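Local coordinates for protein kappa-carrageenase (Zobellia galactanivorans, PDB 5OCR) that probably hydrolyses kappa-carrageenan, a marine polysaccharide, through the beta-jellyroll family 16 glycoside hydrolase domain that this chain represents within a longer protein, at residues A[46-51]-A[120-125]; A[95-100]-A[233-238]; A[133-138]-A[165-170]. All coordinates share one frame; numbering follows the deposited sequence. Where two conformers were deposited one is given.

Interaction 1 of 3, residues A[46-51]-A[120-125]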
loop_
_atom_site.group_PDB
_atom_site.type_symbol
_atom_site.label_atom_id
_atom_site.label_comp_id
_atom_site.label_asym_id
_atom_site.label_seq_id
_atom_site.Cartn_x
_atom_site.Cartn_y
_atom_site.Cartn_z
ATOM N N ASN A 46 14.045 -0.494 -8.907
ATOM C CA ASN A 46 13.042 -1.501 -8.967
ATOM C C ASN A 46 11.768 -1.142 -8.153
ATOM O O ASN A 46 11.360 -1.902 -7.289
ATOM C CB ASN A 46 13.752 -2.759 -8.475
ATOM C CG ASN A 46 15.109 -2.919 -9.156
ATOM O OD1 ASN A 46 15.174 -3.074 -10.366
ATOM N ND2 ASN A 46 16.175 -2.814 -8.394
ATOM N N LEU A 47 11.146 0.012 -8.424
ATOM C CA LEU A 47 9.967 0.507 -7.591
ATOM C C LEU A 47 8.696 0.517 -8.438
ATOM O O LEU A 47 8.806 0.518 -9.683
ATOM C CB LEU A 47 10.272 1.914 -7.011
ATOM C CG LEU A 47 11.489 1.932 -6.080
ATOM C CD1 LEU A 47 11.863 3.347 -5.678
ATOM C CD2 LEU A 47 11.251 1.024 -4.848
ATOM N N PRO A 48 7.476 0.566 -7.808
ATOM C CA PRO A 48 6.257 0.476 -8.636
ATOM C C PRO A 48 6.178 1.527 -9.708
ATOM O O PRO A 48 6.582 2.701 -9.524
ATOM C CB PRO A 48 5.071 0.682 -7.647
ATOM C CG PRO A 48 5.635 0.666 -6.291
ATOM C CD PRO A 48 7.148 0.542 -6.366
ATOM N N ASN A 49 5.701 1.074 -10.863
ATOM C CA ASN A 49 5.238 1.986 -11.936
ATOM C C ASN A 49 4.167 2.901 -11.372
ATOM O O ASN A 49 3.224 2.431 -10.755
ATOM C CB ASN A 49 4.707 1.146 -13.109
ATOM C CG ASN A 49 5.838 0.568 -13.932
ATOM O OD1 ASN A 49 6.867 1.233 -14.139
ATOM N ND2 ASN A 49 5.665 -0.672 -14.412
ATOM N N THR A 50 4.377 4.202 -11.429
ATOM C CA THR A 50 3.354 5.104 -10.967
ATOM C C THR A 50 3.263 6.061 -12.101
ATOM O O THR A 50 4.295 6.534 -12.617
ATOM C CB THR A 50 3.786 5.833 -9.702
ATOM O OG1 THR A 50 5.175 6.163 -9.838
ATOM C CG2 THR A 50 3.687 4.893 -8.492
ATOM N N SER A 51 2.049 6.314 -12.538
ATOM C CA SER A 51 1.896 7.188 -13.710
ATOM C C SER A 51 1.705 8.614 -13.228
ATOM O O SER A 51 1.883 9.571 -14.005
ATOM C CB SER A 51 0.732 6.696 -14.589
ATOM O OG SER A 51 -0.402 6.395 -13.793
ATOM N N TRP A 120 1.261 -2.903 1.595
ATOM C CA TRP A 120 0.738 -3.779 0.543
ATOM C C TRP A 120 1.828 -4.683 0.032
ATOM O O TRP A 120 3.025 -4.426 0.268
ATOM C CB TRP A 120 0.087 -2.945 -0.591
ATOM C CG TRP A 120 0.959 -1.892 -1.234
ATOM C CD1 TRP A 120 1.548 -0.741 -0.629
ATOM C CD2 TRP A 120 1.361 -1.852 -2.636
ATOM N NE1 TRP A 120 2.228 -0.028 -1.566
ATOM C CE2 TRP A 120 2.196 -0.674 -2.793
ATOM C CE3 TRP A 120 1.075 -2.642 -3.752
ATOM C CZ2 TRP A 120 2.703 -0.276 -4.064
ATOM C CZ3 TRP A 120 1.674 -2.302 -5.018
ATOM C CH2 TRP A 120 2.441 -1.137 -5.183
ATOM N N LEU A 121 1.416 -5.768 -0.606
ATOM C CA LEU A 121 2.361 -6.832 -1.076
ATOM C C LEU A 121 2.112 -6.913 -2.571
ATOM O O LEU A 121 0.972 -6.930 -2.991
ATOM C CB LEU A 121 2.065 -8.209 -0.406
ATOM C CG LEU A 121 1.629 -8.082 1.093
ATOM C CD1 LEU A 121 1.143 -9.427 1.640
ATOM C CD2 LEU A 121 2.807 -7.568 1.929
ATOM N N TYR A 122 3.160 -6.975 -3.440
ATOM C CA TYR A 122 2.851 -7.071 -4.853
ATOM C C TYR A 122 3.979 -7.816 -5.562
ATOM O O TYR A 122 5.127 -7.819 -5.100
ATOM C CB TYR A 122 2.591 -5.725 -5.541
ATOM C CG TYR A 122 3.801 -4.881 -5.838
ATOM C CD1 TYR A 122 4.522 -4.263 -4.802
ATOM C CD2 TYR A 122 4.179 -4.671 -7.137
ATOM C CE1 TYR A 122 5.628 -3.447 -5.067
ATOM C CE2 TYR A 122 5.248 -3.853 -7.429
ATOM C CZ TYR A 122 5.986 -3.263 -6.395
ATOM O OH TYR A 122 7.068 -2.496 -6.760
ATOM N N SER A 123 3.584 -8.510 -6.647
ATOM C CA SER A 123 4.589 -9.258 -7.464
ATOM C C SER A 123 5.034 -8.550 -8.689
ATOM O O SER A 123 4.557 -7.484 -9.028
ATOM C CB SER A 123 4.005 -10.537 -8.024
ATOM O OG SER A 123 2.870 -10.285 -8.869
ATOM N N ASP A 124 5.985 -9.191 -9.398
ATOM C CA ASP A 124 6.192 -8.695 -10.751
ATOM C C ASP A 124 5.090 -9.179 -11.695
ATOM O O ASP A 124 4.101 -9.784 -11.262
ATOM C CB ASP A 124 7.610 -8.997 -11.255
ATOM C CG ASP A 124 7.900 -10.482 -11.387
ATOM O OD1 ASP A 124 6.978 -11.334 -11.306
ATOM O OD2 ASP A 124 9.107 -10.826 -11.595
ATOM N N PHE A 125 5.203 -8.802 -12.961
ATOM C CA PHE A 125 4.221 -9.256 -13.975
ATOM C C PHE A 125 4.876 -10.373 -14.727
ATOM O O PHE A 125 5.967 -10.176 -15.314
ATOM C CB PHE A 125 3.895 -8.068 -14.917
ATOM C CG PHE A 125 2.989 -7.012 -14.278
ATOM C CD1 PHE A 125 1.612 -6.966 -14.561
ATOM C CD2 PHE A 125 3.517 -6.048 -13.414
ATOM C CE1 PHE A 125 0.760 -6.044 -13.953
ATOM C CE2 PHE A 125 2.664 -5.106 -12.810
ATOM C CZ PHE A 125 1.283 -5.089 -13.086
#

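Interaction 2 of 3, residues A[95-100]-A[233-238]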
loop_
_atom_site.group_PDB
_atom_site.type_symbol
_atom_site.label_atom_id
_atom_site.label_comp_id
_atom_site.label_asym_id
_atom_site.label_seq_id
_atom_site.Cartn_x
_atom_site.Cartn_y
_atom_site.Cartn_z
ATOM N N GLN A 95 13.455 -8.728 -0.516
ATOM C CA GLN A 95 13.028 -10.129 -0.323
ATOM C C GLN A 95 11.522 -10.300 -0.707
ATOM O O GLN A 95 10.704 -9.432 -0.334
ATOM C CB GLN A 95 13.243 -10.582 1.125
ATOM C CG GLN A 95 12.859 -12.020 1.361
ATOM C CD GLN A 95 13.636 -12.990 0.574
ATOM O OE1 GLN A 95 14.879 -12.881 0.468
ATOM N NE2 GLN A 95 12.940 -13.966 -0.011
ATOM N N LYS A 96 11.196 -11.388 -1.388
ATOM C CA LYS A 96 9.752 -11.699 -1.736
ATOM C C LYS A 96 9.240 -12.776 -0.824
ATOM O O LYS A 96 10.013 -13.645 -0.320
ATOM C CB LYS A 96 9.687 -12.227 -3.189
ATOM C CG LYS A 96 9.984 -11.105 -4.198
ATOM C CD LYS A 96 10.085 -11.734 -5.600
ATOM C CE LYS A 96 10.612 -10.702 -6.635
ATOM N NZ LYS A 96 9.534 -9.759 -7.066
ATOM N N PHE A 97 7.917 -12.793 -0.617
ATOM C CA PHE A 97 7.305 -13.822 0.202
ATOM C C PHE A 97 5.976 -14.185 -0.460
ATOM O O PHE A 97 5.441 -13.449 -1.206
ATOM C CB PHE A 97 6.880 -13.215 1.587
ATOM C CG PHE A 97 8.032 -12.694 2.382
ATOM C CD1 PHE A 97 8.649 -13.503 3.330
ATOM C CD2 PHE A 97 8.528 -11.392 2.128
ATOM C CE1 PHE A 97 9.754 -12.993 4.039
ATOM C CE2 PHE A 97 9.610 -10.892 2.821
ATOM C CZ PHE A 97 10.221 -11.699 3.776
ATOM N N THR A 98 5.411 -15.308 -0.094
ATOM C CA THR A 98 4.064 -15.620 -0.664
ATOM C C THR A 98 3.133 -15.737 0.535
ATOM O O THR A 98 2.328 -14.815 0.797
ATOM C CB THR A 98 4.078 -16.896 -1.533
ATOM O OG1 THR A 98 5.078 -16.817 -2.570
ATOM C CG2 THR A 98 2.637 -17.065 -2.231
ATOM N N TYR A 99 3.356 -16.743 1.338
ATOM C CA TYR A 99 2.434 -16.957 2.437
ATOM C C TYR A 99 3.115 -16.502 3.737
ATOM O O TYR A 99 4.296 -16.514 3.812
ATOM C CB TYR A 99 2.093 -18.400 2.566
ATOM C CG TYR A 99 1.485 -18.964 1.336
ATOM C CD1 TYR A 99 0.448 -18.322 0.655
ATOM C CD2 TYR A 99 1.877 -20.226 0.923
ATOM C CE1 TYR A 99 -0.058 -18.868 -0.524
ATOM C CE2 TYR A 99 1.355 -20.798 -0.220
ATOM C CZ TYR A 99 0.381 -20.107 -0.931
ATOM O OH TYR A 99 -0.120 -20.697 -2.088
ATOM N N GLY A 100 2.371 -16.108 4.750
ATOM C CA GLY A 100 2.987 -15.657 5.982
ATOM C C GLY A 100 2.050 -14.685 6.677
ATOM O O GLY A 100 0.852 -14.605 6.319
ATOM N N MET A 233 5.714 -12.011 -3.601
ATOM C CA MET A 233 5.400 -10.564 -3.544
ATOM C C MET A 233 6.383 -9.853 -2.635
ATOM O O MET A 233 6.832 -10.416 -1.612
ATOM C CB MET A 233 4.004 -10.407 -2.899
ATOM C CG MET A 233 2.923 -10.884 -3.939
ATOM S SD MET A 233 1.279 -10.908 -3.168
ATOM C CE MET A 233 1.413 -12.250 -2.036
ATOM N N ASN A 234 6.671 -8.601 -2.979
ATOM C CA ASN A 234 7.521 -7.709 -2.171
ATOM C C ASN A 234 6.696 -6.948 -1.168
ATOM O O ASN A 234 5.517 -6.652 -1.426
ATOM C CB ASN A 234 8.298 -6.723 -3.010
ATOM C CG ASN A 234 9.150 -7.410 -4.069
ATOM O OD1 ASN A 234 8.645 -7.802 -5.121
ATOM N ND2 ASN A 234 10.411 -7.539 -3.797
ATOM N N VAL A 235 7.303 -6.795 0.011
ATOM C CA VAL A 235 6.573 -6.172 1.186
ATOM C C VAL A 235 6.742 -4.658 1.088
ATOM O O VAL A 235 7.865 -4.174 1.011
ATOM C CB VAL A 235 7.098 -6.673 2.564
ATOM C CG1 VAL A 235 6.375 -5.920 3.748
ATOM C CG2 VAL A 235 6.909 -8.185 2.616
ATOM N N THR A 236 5.624 -3.896 1.054
ATOM C CA THR A 236 5.703 -2.459 0.579
ATOM C C THR A 236 5.008 -1.525 1.529
ATOM O O THR A 236 3.878 -1.806 1.880
ATOM C CB THR A 236 5.157 -2.324 -0.834
ATOM O OG1 THR A 236 5.801 -3.364 -1.656
ATOM C CG2 THR A 236 5.554 -0.897 -1.414
ATOM N N LEU A 237 5.674 -0.440 1.928
ATOM C CA LEU A 237 4.962 0.682 2.612
ATOM C C LEU A 237 5.179 1.914 1.739
ATOM O O LEU A 237 6.354 2.258 1.407
ATOM C CB LEU A 237 5.635 0.905 3.961
ATOM C CG LEU A 237 5.533 -0.204 5.011
ATOM C CD1 LEU A 237 6.754 -0.169 5.969
ATOM C CD2 LEU A 237 4.216 -0.041 5.737
ATOM N N SER A 238 4.101 2.580 1.350
ATOM C CA SER A 238 4.322 3.751 0.482
ATOM C C SER A 238 3.204 4.776 0.697
ATOM O O SER A 238 2.101 4.445 1.162
ATOM C CB SER A 238 4.390 3.275 -0.935
ATOM O OG SER A 238 3.141 2.690 -1.341
HETATM O O HOH W 1 11.599 -6.977 -6.860
#

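Interaction 3 of 3, residues A[133-138]-A[165-170]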
loop_
_atom_site.group_PDB
_atom_site.type_symbol
_atom_site.label_atom_id
_atom_site.label_comp_id
_atom_site.label_asym_id
_atom_site.label_seq_id
_atom_site.Cartn_x
_atom_site.Cartn_y
_atom_site.Cartn_z
ATOM N N GLU A 133 -3.764 -18.666 -15.613
ATOM C CA GLU A 133 -2.817 -18.527 -14.533
ATOM C C GLU A 133 -2.634 -17.086 -14.157
ATOM O O GLU A 133 -2.968 -16.178 -14.946
ATOM C CB GLU A 133 -1.473 -19.179 -14.907
ATOM C CG GLU A 133 -1.561 -20.713 -15.126
ATOM C CD GLU A 133 -2.225 -21.528 -14.012
ATOM O OE1 GLU A 133 -2.362 -21.058 -12.866
ATOM O OE2 GLU A 133 -2.625 -22.690 -14.293
ATOM N N THR A 134 -2.038 -16.838 -12.987
ATOM C CA THR A 134 -1.874 -15.440 -12.480
ATOM C C THR A 134 -0.641 -14.815 -13.056
ATOM O O THR A 134 0.415 -15.400 -12.952
ATOM C CB THR A 134 -1.712 -15.525 -10.947
ATOM O OG1 THR A 134 -2.895 -16.096 -10.392
ATOM C CG2 THR A 134 -1.530 -14.091 -10.309
ATOM N N VAL A 135 -0.802 -13.650 -13.673
ATOM C CA VAL A 135 0.294 -12.817 -14.207
ATOM C C VAL A 135 0.833 -11.924 -13.076
ATOM O O VAL A 135 2.018 -11.685 -13.006
ATOM C CB VAL A 135 -0.353 -11.967 -15.334
ATOM C CG1 VAL A 135 0.541 -10.813 -15.826
ATOM C CG2 VAL A 135 -0.741 -12.908 -16.483
ATOM N N TYR A 136 -0.078 -11.406 -12.245
ATOM C CA TYR A 136 0.323 -10.382 -11.274
ATOM C C TYR A 136 -0.573 -10.571 -10.053
ATOM O O TYR A 136 -1.787 -10.793 -10.209
ATOM C CB TYR A 136 0.037 -9.011 -11.884
ATOM C CG TYR A 136 0.138 -7.835 -10.855
ATOM C CD1 TYR A 136 1.370 -7.363 -10.476
ATOM C CD2 TYR A 136 -1.015 -7.262 -10.287
ATOM C CE1 TYR A 136 1.496 -6.254 -9.583
ATOM C CE2 TYR A 136 -0.924 -6.149 -9.443
ATOM C CZ TYR A 136 0.328 -5.713 -9.023
ATOM O OH TYR A 136 0.435 -4.601 -8.144
ATOM N N SER A 137 0.017 -10.499 -8.863
ATOM C CA SER A 137 -0.725 -10.678 -7.576
ATOM C C SER A 137 -0.474 -9.443 -6.695
ATOM O O SER A 137 0.750 -9.099 -6.492
ATOM C CB SER A 137 -0.109 -11.883 -6.823
ATOM O OG SER A 137 -0.605 -13.077 -7.377
ATOM N N GLU A 138 -1.536 -8.845 -6.118
ATOM C CA GLU A 138 -1.339 -7.712 -5.230
ATOM C C GLU A 138 -2.327 -7.919 -4.061
ATOM O O GLU A 138 -3.483 -8.097 -4.311
ATOM C CB GLU A 138 -1.670 -6.425 -5.934
ATOM C CG GLU A 138 -1.587 -5.240 -4.965
ATOM C CD GLU A 138 -1.885 -3.925 -5.676
ATOM O OE1 GLU A 138 -1.575 -3.844 -6.907
ATOM O OE2 GLU A 138 -2.385 -2.960 -5.013
ATOM N N HIS A 165 -5.964 -7.391 -5.795
ATOM C CA HIS A 165 -5.920 -7.034 -7.238
ATOM C C HIS A 165 -5.129 -8.144 -7.891
ATOM O O HIS A 165 -4.203 -8.685 -7.307
ATOM C CB HIS A 165 -5.156 -5.743 -7.509
ATOM C CG HIS A 165 -5.717 -4.530 -6.837
ATOM N ND1 HIS A 165 -6.441 -3.578 -7.524
ATOM C CD2 HIS A 165 -5.656 -4.111 -5.505
ATOM C CE1 HIS A 165 -6.814 -2.609 -6.661
ATOM N NE2 HIS A 165 -6.315 -2.939 -5.423
ATOM N N ALA A 166 -5.536 -8.513 -9.103
ATOM C CA ALA A 166 -4.687 -9.426 -9.891
ATOM C C ALA A 166 -4.801 -9.182 -11.386
ATOM O O ALA A 166 -5.701 -8.575 -11.856
ATOM C CB ALA A 166 -5.096 -10.884 -9.625
ATOM N N VAL A 167 -3.853 -9.750 -12.155
ATOM C CA VAL A 167 -4.069 -9.857 -13.604
ATOM C C VAL A 167 -3.984 -11.349 -13.866
ATOM O O VAL A 167 -3.129 -12.012 -13.280
ATOM C CB VAL A 167 -2.862 -9.205 -14.333
ATOM C CG1 VAL A 167 -2.926 -9.426 -15.877
ATOM C CG2 VAL A 167 -2.871 -7.699 -14.029
ATOM N N VAL A 168 -4.914 -11.861 -14.676
ATOM C CA VAL A 168 -5.009 -13.307 -14.968
ATOM C C VAL A 168 -4.892 -13.453 -16.468
ATOM O O VAL A 168 -5.497 -12.636 -17.199
ATOM C CB VAL A 168 -6.341 -13.821 -14.434
ATOM C CG1 VAL A 168 -6.555 -15.296 -14.846
ATOM C CG2 VAL A 168 -6.253 -13.745 -12.925
ATOM N N LYS A 169 -4.142 -14.465 -16.952
ATOM C CA LYS A 169 -4.043 -14.629 -18.397
ATOM C C LYS A 169 -5.360 -15.193 -18.955
ATOM O O LYS A 169 -5.904 -16.186 -18.440
ATOM C CB LYS A 169 -2.815 -15.472 -18.771
ATOM C CG LYS A 169 -3.004 -16.217 -20.089
ATOM C CD LYS A 169 -1.744 -16.371 -20.874
ATOM C CE LYS A 169 -1.145 -15.044 -21.291
ATOM N NZ LYS A 169 0.209 -15.517 -21.549
ATOM N N GLU A 170 -5.933 -14.484 -19.957
ATOM C CA GLU A 170 -7.198 -14.934 -20.618
ATOM C C GLU A 170 -7.119 -14.658 -22.096
ATOM O O GLU A 170 -6.914 -13.513 -22.466
ATOM C CB GLU A 170 -8.481 -14.266 -20.094
ATOM C CG GLU A 170 -8.779 -14.489 -18.636
ATOM C CD GLU A 170 -10.098 -13.812 -18.208
ATOM O OE1 GLU A 170 -10.759 -13.098 -19.020
ATOM O OE2 GLU A 170 -10.448 -13.993 -17.026
#

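Interaction 1 of 3, residues A[46-51]-A[120-125]
Tyr122 OH is held by a hydrogen bond to Lys92 NZ while the pyrrolidine ring of Pro48 presses against it, with Pro48 CD 3.1 Å from Tyr122 OH. Pro48 N also lies 3.3 Å from Tyr122 OH, but the tertiary amide nitrogen of the proline has no hydrogen to share, so this approach is packing alone. Lys92 NZ is hydrogen-bonded to Asn46 O as well, and one ammonium group thus joins the loop backbone to the phenol. Pro48 CG carries the apolar part of the contact: it is 3.9 Å from Tyr122 CZ and 3.8 Å from Trp120 CZ2, so a single methylene touches both aromatic side chains. Trp120 and Tyr122 are alternate residues of strand 115-122 in the jellyroll, and both send their side chains to the face met by the loop 46-51, whereas Leu121 packs behind on Met233. In each aromatic residue CG sits between the backbone N and the carbonyl carbon (chi1 56° in Trp120, 76° in Tyr122), and both CG atoms leave the strand on similar paths. Trp120 CH2 then rests 3.8 Å above the plane of the Tyr122 ring, offset toward its rim. An alanine in place of Pro48, lacking CG and CD, would probably open a gap beside Tyr122 OH and Trp120 CZ2. Trp120 NE1 is hydrogen-bonded to Ser238 OG, which would hold the indole in its rotation, and a glycerol lies about 4 Å from the Trp120 side chain.

Interaction 2 of 3, residues A[95-100]-A[233-238]
An antiparallel strand pairing inside the jellyroll, between strand 86-97 and strand 233-241, brings Phe97 opposite Met233 just after the chain has turned a corner at Gln95. Two backbone bonds make this a hydrogen-bonded pair: Phe97 N gives to Met233 O at 2.8 Å, and Met233 N gives to Phe97 O at 2.8 Å. Met233 O takes a further, weaker kind of contact, the CA-H...O approach of Lys96 CA at 3.2 Å. On the face bearing Lys96 and Asn234, a side-chain bond adds to the backbone pairing. The lysine chain runs extended as far as CE, with its CG passing 3.6 Å from Asn234 ND2, and then bends at chi4 (-79°), which brings NZ round to Asn234 OD1 at 2.9 Å. The ammonium lies in the plane of the amide carbonyl, on a lone pair. Asn234 ND2 is meanwhile hydrogen-bonded to Ser93 O, so both ends of the amide are engaged and its rotation is fixed; the nearby positive charge would probably polarise it. A water accepts weakly from Lys96 NZ and from Asn234 ND2. The opposite face of the pairing is apolar, as suits a sandwich whose inner side chains meet across the core. There Val235 CG2 touches the Phe97 ring at CD2, 3.6 Å away, and the same ring packs on Val282 of strand 273-285. Met233, bent at its last torsion (chi3 -70°), ends with CE 3.9 Å from Thr98 O, a carbonyl that this contact buries without a hydrogen-bonding partner, while its side chain also lies on Leu121 of strand 115-122.

Interaction 3 of 3, residues A[133-138]-A[165-170]
Glu138 runs beside His165 from its first side-chain carbon onward, Glu138 CB lying 3.7 Å from His165 O. Chi1 (175°) sets CG anti to the backbone N, and the extended chain beyond it carries the carboxylate outward; the two side chains lie side by side and point the same way. Glu138 CD reaches His165 CD2 at 3.8 Å, and the carboxylate and imidazole planes are 28° apart. At the tip the oxygens divide: Glu138 OE1 accepts a very short hydrogen bond, 2.5 Å, from Tyr136 OH in the plane of the phenol ring, while Glu138 OE2 is 3.5 Å from His165 CD2 and hydrogen-bonded to a glycerol, probably from the crystallisation liquor. Asp140 OD2 bonds weakly to His165 NE2, while its OD1 lies near Glu138 OE2, two acidic groups close together. Val167 O receives two donors from the same face of its carbonyl plane, Val135 N at 2.9 Å and Tyr136 N at 3.3 Å. Beside these bonds the Val167 side chain meets both residues, CG1 against Val135 CB at 3.7 Å and CB against Tyr136 CB at 3.8 Å. Two residues facing one are a classic beta bulge, set in the antiparallel pairing of strands 134-144 and 159-170. Beside His165, Glu138 and Asp140 belong to a Glu-x-Asp-x-x-Glu sequence, consistent with the active-site signature of family 16 glycoside hydrolases.

Strand 115-122 ties the contacts together, with strand 233-241 on one side and strand 134-144 on the other. Interactions 1 and 2, centres about 11 Å apart, share probable backbone hydrogen bonds from Asn234 N to Tyr122 O (2.7 Å) and Trp120 N to Thr236 O (2.9 Å). Interactions 1 and 3, about 13 Å apart, join through Ser123 OG and Ser137 N at 2.9 Å and the stacked rings of Phe125 and Tyr136. Interactions 2 and 3, about 16 Å apart, barely touch, Met233 CG lying 3.8 Å from Ser137 O. Glycerol near Trp120 and Glu138 is consistent with a pocket where interactions 1 and 3 adjoin, probably the active site given the signature on strand 134-144.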